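Local coordinates for septation protein imp2 (Schizosaccharomyces pombe, PDB 5C1F), which binds phospholipids through its F-BAR domain, the part described here, is required for normal septation and takes part in disassembling the medial ring, at the interface of chains A and B. Sequence-based numbering; all coordinates share one arbitrary frame. Chains: chain A/B, Septation protein imp2.

The interface of chains A and B. Residues chain A 33, 218-219, 222, 226; chain B 67, 71.
A:Arg218 meets B:Glu67 at the interface of two F-BAR chains, whose long helices pack as the antiparallel dimer typical of this family. B:Glu67 lies just ahead of helix 69-155, and its side chain reaches toward helix 162-252 of chain A. Its CG stands anti to the backbone N (chi1 -165°) and the chain then bends at chi2, which turns the carboxylate toward that helix. CB and CG of B:Glu67 carry the group past A:Ile33 of helix 18-59, which crosses at about a right angle with CD1 3.9 Å from the backbone N of B:Glu67. Further out, CD faces the end of the A:Arg218 guanidinium, whose plane is only 7° from that of the carboxylate. At the tip the two oxygens are gripped separately: OE2 accepts from NH1 of A:Arg218 at 2.8 Å, and OE1 from NH2 of the same residue at 2.9 Å. Both bonds use syn lone pairs and are nearly straight, 173° at the hydrogen for the NH1 bond, so the pair forms an end-on, bidentate salt bridge that fixes the rotation of the carboxylate. A leucine replacing A:Arg218 would probably cost the carboxylate both straight bonds and leave it freer to turn about chi3, with the looser A:Arg219 contact as its remaining charge partner here.

That contact joins OE1 to NH1 of A:Arg219 at 3.5 Å, with the guanidinium steeply tilted from the carboxylate. NH2 of A:Arg218 lies above one face of this second guanidinium, toward its rim; both guanidinium groups thus share one carboxylate, which probably balances their charge. OE2 instead has apolar neighbours, CG2 and CD1 of A:Ile33 and CD1 of A:Leu222, which may strengthen the ionic pairing by limiting water on that side.

Four residues on, in the first turn of helix 69-155, B:Leu71 sends CD2 against the aliphatic stem of A:Arg219 (3.8 Å to CG) and against CD1 of A:Leu222 (3.9 Å), while its CD1 touches the CE methyl of A:Met226 more lightly.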
loop_
_atom_site.group_PDB
_atom_site.type_symbol
_atom_site.label_atom_id
_atom_site.label_comp_id
_atom_site.label_asym_id
_atom_site.label_seq_id
_atom_site.Cartn_x
_atom_site.Cartn_y
_atom_site.Cartn_z
ATOM N N ILE A 33 22.388 -15.469 -5.477
ATOM C CA ILE A 33 22.080 -14.443 -4.483
ATOM C C ILE A 33 21.401 -13.244 -5.133
ATOM O O ILE A 33 20.421 -12.706 -4.616
ATOM C CB ILE A 33 23.354 -13.962 -3.756
ATOM C CG1 ILE A 33 24.024 -15.122 -3.017
ATOM C CG2 ILE A 33 23.036 -12.822 -2.796
ATOM C CD1 ILE A 33 25.419 -14.802 -2.524
ATOM N N ARG A 218 30.336 -5.868 -5.480
ATOM C CA ARG A 218 29.090 -6.601 -5.288
ATOM C C ARG A 218 28.438 -6.232 -3.967
ATOM O O ARG A 218 27.228 -6.017 -3.898
ATOM C CB ARG A 218 29.337 -8.109 -5.337
ATOM C CG ARG A 218 28.081 -8.948 -5.208
ATOM C CD ARG A 218 28.414 -10.420 -5.022
ATOM N NE ARG A 218 28.944 -10.699 -3.690
ATOM C CZ ARG A 218 28.191 -11.019 -2.640
ATOM N NH1 ARG A 218 26.873 -11.104 -2.767
ATOM N NH2 ARG A 218 28.756 -11.257 -1.465
ATOM N N ARG A 219 29.250 -6.150 -2.920
ATOM C CA ARG A 219 28.743 -5.868 -1.587
ATOM C C ARG A 219 28.324 -4.409 -1.449
ATOM O O ARG A 219 27.332 -4.106 -0.783
ATOM C CB ARG A 219 29.789 -6.239 -0.534
ATOM C CG ARG A 219 30.097 -7.730 -0.520
ATOM C CD ARG A 219 30.973 -8.138 0.650
ATOM N NE ARG A 219 31.175 -9.585 0.669
ATOM C CZ ARG A 219 30.503 -10.428 1.446
ATOM N NH1 ARG A 219 29.586 -9.972 2.290
ATOM N NH2 ARG A 219 30.754 -11.728 1.385
ATOM N N LEU A 222 24.897 -4.221 -3.339
ATOM C CA LEU A 222 23.766 -4.755 -2.586
ATOM C C LEU A 222 23.342 -3.826 -1.450
ATOM O O LEU A 222 22.149 -3.658 -1.199
ATOM C CB LEU A 222 24.100 -6.148 -2.042
ATOM C CG LEU A 222 24.149 -7.241 -3.114
ATOM C CD1 LEU A 222 24.496 -8.600 -2.522
ATOM C CD2 LEU A 222 22.828 -7.304 -3.864
ATOM N N MET A 226 19.574 -1.769 -1.309
ATOM C CA MET A 226 18.744 -1.867 -0.115
ATOM C C MET A 226 18.575 -0.488 0.510
ATOM O O MET A 226 17.513 -0.163 1.036
ATOM C CB MET A 226 19.342 -2.845 0.897
ATOM C CG MET A 226 19.086 -4.303 0.554
ATOM S SD MET A 226 19.552 -5.451 1.872
ATOM C CE MET A 226 21.319 -5.160 1.990
ATOM N N GLU B 67 25.227 -16.139 1.123
ATOM C CA GLU B 67 25.718 -14.838 1.558
ATOM C C GLU B 67 26.460 -14.963 2.886
ATOM O O GLU B 67 26.161 -15.848 3.691
ATOM C CB GLU B 67 24.563 -13.842 1.680
ATOM C CG GLU B 67 25.008 -12.395 1.766
ATOM C CD GLU B 67 25.939 -12.011 0.631
ATOM O OE1 GLU B 67 27.172 -12.078 0.820
ATOM O OE2 GLU B 67 25.436 -11.646 -0.452
ATOM N N LEU B 71 26.731 -8.453 5.717
ATOM C CA LEU B 71 25.819 -8.315 4.587
ATOM C C LEU B 71 24.687 -9.334 4.663
ATOM O O LEU B 71 23.536 -9.023 4.358
ATOM C CB LEU B 71 26.573 -8.472 3.268
ATOM C CG LEU B 71 25.728 -8.337 2.002
ATOM C CD1 LEU B 71 24.983 -7.010 2.005
ATOM C CD2 LEU B 71 26.597 -8.465 0.758
#